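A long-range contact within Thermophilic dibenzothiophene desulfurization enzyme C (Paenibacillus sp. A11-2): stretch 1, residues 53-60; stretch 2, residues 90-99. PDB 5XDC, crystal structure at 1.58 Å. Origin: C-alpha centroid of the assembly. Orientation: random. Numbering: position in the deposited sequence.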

# COMPACT_ATOMS: atom_id res chain seq x y z
N GLY B 53 -2.04 9.58 41.65
CA GLY B 53 -3.31 10.27 41.60
C GLY B 53 -4.02 10.25 40.26
O GLY B 53 -5.22 10.56 40.21
N LEU B 54 -3.36 9.83 39.18
CA LEU B 54 -3.98 9.95 37.86
C LEU B 54 -5.20 9.04 37.66
O LEU B 54 -6.02 9.33 36.79
CB LEU B 54 -2.94 9.67 36.77
CG LEU B 54 -1.75 10.63 36.70
CD1 LEU B 54 -0.88 10.28 35.49
CD2 LEU B 54 -2.20 12.08 36.64
N LEU B 55 -5.37 7.98 38.46
CA LEU B 55 -6.58 7.18 38.32
C LEU B 55 -7.83 8.00 38.63
O LEU B 55 -8.93 7.62 38.22
CB LEU B 55 -6.52 5.94 39.22
CG LEU B 55 -5.39 4.95 38.94
CD1 LEU B 55 -5.18 3.93 40.08
CD2 LEU B 55 -5.63 4.19 37.63
N THR B 56 -7.68 9.13 39.33
CA THR B 56 -8.80 10.00 39.67
C THR B 56 -8.97 11.15 38.68
O THR B 56 -9.68 12.11 38.99
CB THR B 56 -8.63 10.56 41.09
OG1 THR B 56 -7.60 11.55 41.10
CG2 THR B 56 -8.25 9.47 42.08
N LEU B 57 -8.34 11.07 37.49
CA LEU B 57 -8.36 12.19 36.55
C LEU B 57 -9.76 12.72 36.27
O LEU B 57 -9.95 13.93 36.15
CB LEU B 57 -7.69 11.78 35.23
CG LEU B 57 -6.18 12.02 35.18
CD1 LEU B 57 -5.52 11.25 34.02
CD2 LEU B 57 -5.88 13.52 35.03
N LEU B 58 -10.74 11.84 36.12
CA LEU B 58 -12.07 12.25 35.68
C LEU B 58 -13.06 12.42 36.84
O LEU B 58 -14.20 12.83 36.59
CB LEU B 58 -12.65 11.25 34.67
CG LEU B 58 -11.94 11.18 33.31
CD1 LEU B 58 -12.50 10.03 32.49
CD2 LEU B 58 -12.08 12.49 32.55
N ILE B 59 -12.66 12.10 38.06
CA ILE B 59 -13.53 12.35 39.22
C ILE B 59 -13.48 13.85 39.50
O ILE B 59 -12.40 14.45 39.49
CB ILE B 59 -13.07 11.52 40.43
CG1 ILE B 59 -13.29 10.03 40.17
CG2 ILE B 59 -13.82 11.93 41.71
CD1 ILE B 59 -12.62 9.14 41.21
N SER B 60 -14.64 14.45 39.74
CA SER B 60 -14.70 15.89 40.00
C SER B 60 -13.88 16.27 41.22
O SER B 60 -13.68 15.47 42.14
CB SER B 60 -16.14 16.32 40.21
OG SER B 60 -16.61 15.79 41.44
N LEU B 90 -3.69 -1.08 30.70
CA LEU B 90 -4.32 -1.19 32.01
C LEU B 90 -4.87 0.16 32.44
O LEU B 90 -6.01 0.26 32.90
CB LEU B 90 -3.32 -1.71 33.04
CG LEU B 90 -2.89 -3.17 32.93
CD1 LEU B 90 -1.71 -3.44 33.83
CD2 LEU B 90 -4.07 -4.07 33.25
N PHE B 91 -4.06 1.20 32.29
CA PHE B 91 -4.46 2.56 32.61
C PHE B 91 -5.66 3.00 31.77
O PHE B 91 -6.67 3.47 32.29
CB PHE B 91 -3.22 3.44 32.42
CG PHE B 91 -3.40 4.90 32.78
CD1 PHE B 91 -3.40 5.30 34.10
CD2 PHE B 91 -3.49 5.85 31.78
CE1 PHE B 91 -3.53 6.64 34.43
CE2 PHE B 91 -3.62 7.21 32.11
CZ PHE B 91 -3.62 7.59 33.43
N GLY B 92 -5.59 2.78 30.45
CA GLY B 92 -6.71 3.15 29.59
C GLY B 92 -8.00 2.41 29.93
O GLY B 92 -9.08 3.01 29.97
N TYR B 93 -7.90 1.09 30.17
CA TYR B 93 -9.09 0.30 30.47
C TYR B 93 -9.72 0.74 31.79
O TYR B 93 -10.94 0.65 31.94
CB TYR B 93 -8.74 -1.18 30.56
CG TYR B 93 -8.93 -1.95 29.29
CD1 TYR B 93 -7.98 -1.89 28.27
CD2 TYR B 93 -10.02 -2.77 29.12
CE1 TYR B 93 -8.13 -2.61 27.10
CE2 TYR B 93 -10.18 -3.52 27.94
CZ TYR B 93 -9.23 -3.43 26.94
OH TYR B 93 -9.36 -4.16 25.76
N HIS B 94 -8.90 1.17 32.74
CA HIS B 94 -9.44 1.74 33.97
C HIS B 94 -10.43 2.86 33.65
O HIS B 94 -11.52 2.92 34.22
CB HIS B 94 -8.29 2.24 34.83
CG HIS B 94 -8.71 3.18 35.92
ND1 HIS B 94 -9.08 2.74 37.18
CD2 HIS B 94 -8.80 4.53 35.95
CE1 HIS B 94 -9.39 3.79 37.93
NE2 HIS B 94 -9.23 4.88 37.21
N PHE B 95 -10.08 3.74 32.70
CA PHE B 95 -11.00 4.82 32.35
C PHE B 95 -12.19 4.34 31.52
O PHE B 95 -13.27 4.93 31.61
CB PHE B 95 -10.24 5.94 31.64
CG PHE B 95 -9.28 6.64 32.55
CD1 PHE B 95 -9.74 7.48 33.55
CD2 PHE B 95 -7.93 6.38 32.49
CE1 PHE B 95 -8.86 8.09 34.41
CE2 PHE B 95 -7.05 6.97 33.36
CZ PHE B 95 -7.52 7.83 34.33
N SER B 96 -12.04 3.27 30.73
CA SER B 96 -13.21 2.67 30.11
C SER B 96 -14.17 2.15 31.17
O SER B 96 -15.38 2.39 31.10
CB SER B 96 -12.81 1.53 29.17
OG SER B 96 -13.94 0.82 28.71
N ASN B 97 -13.64 1.46 32.18
CA ASN B 97 -14.46 0.96 33.27
C ASN B 97 -15.10 2.11 34.03
O ASN B 97 -16.31 2.09 34.33
CB ASN B 97 -13.62 0.10 34.21
CG ASN B 97 -13.02 -1.13 33.52
OD1 ASN B 97 -13.59 -1.65 32.57
ND2 ASN B 97 -11.88 -1.58 34.01
N PHE B 98 -14.32 3.14 34.33
CA PHE B 98 -14.84 4.32 35.01
C PHE B 98 -15.95 4.98 34.20
O PHE B 98 -16.98 5.37 34.75
CB PHE B 98 -13.72 5.31 35.27
CG PHE B 98 -14.20 6.56 35.91
CD1 PHE B 98 -14.34 6.63 37.28
CD2 PHE B 98 -14.60 7.64 35.14
CE1 PHE B 98 -14.83 7.76 37.89
CE2 PHE B 98 -15.10 8.79 35.76
CZ PHE B 98 -15.20 8.84 37.12
N ALA B 99 -15.75 5.12 32.89
CA ALA B 99 -16.78 5.72 32.06
C ALA B 99 -18.09 4.96 32.15
O ALA B 99 -19.16 5.57 32.23
CB ALA B 99 -16.31 5.80 30.61

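The imidazole of His94 meets Leu55 in two ways. Its NE2 donates a hydrogen bond to the backbone O of Leu55 (NE2 to O 2.9 Å, with an N-H...O angle of 156°), while the methyl carbon CD2 of the same leucine lies over the ring face, 3.5 Å from the centroid of the His94 ring and only 5° off the ring normal. The first contact uses the polar rim of the imidazole, the second its π cloud. Histidine suits the place because it offers a flat aromatic face together with an N-H in the ring plane; its other nitrogen, ND1, is hydrogen-bonded elsewhere in the structure, so neither is left unsatisfied in a buried setting.

Leu55 and His94 also have the nearest CA atoms across the two stretches, 7.5 Å apart. Stretch 2 is helical throughout. Stretch 1 is compact and irregular: Gly53, with its positive phi, leaves the preceding helix at backbone angles where a CB would be jammed against the carbonyl O of the residue before. A short 3-10 segment at Leu54 and Leu55 follows, then a type I turn from Thr56 to Ile59, in which Ile59 N donates a hydrogen bond to Thr56 O at 3.1 Å. Thr56 directs its CA-to-CB bond away from the helix, and its OG1 donates a hydrogen bond to Gly53 O at 2.7 Å.

The helix presents Phe91, His94, Phe95 and Phe98, a spacing of three, one and three residues that gathers their side chains along one side. Most of the remaining contact is apolar, with aliphatic groups packing against aromatic rings. Leu54 CB meets the edge of the Phe91 ring at CE1, 3.9 Å away, and Leu57 CD1 approaches Phe91 CZ at 4.2 Å. The CA-to-CB bond of Phe95 points sideways relative to stretch 1, but its ring reaches nearer, with Leu57 CB 4.0 Å from its CE1 and Leu58 CD1 3.9 Å from its CD1. At the ring's edge, Leu54 O sits 3.2 Å from Phe95 CZ, where the slightly positive C-H rim can favor a carbonyl oxygen; that oxygen already accepts a hydrogen bond from Leu57 N at 3.0 Å.

Farther along, Phe98 points toward stretch 1 and receives two neighbors: Leu58 CB is 3.6 Å from its CE2, and Ile59 CG1 is 3.6 Å from its CE1. Flexible aliphatic chains can fit around rigid rings, and the two stretches bury 465 Å² of surface.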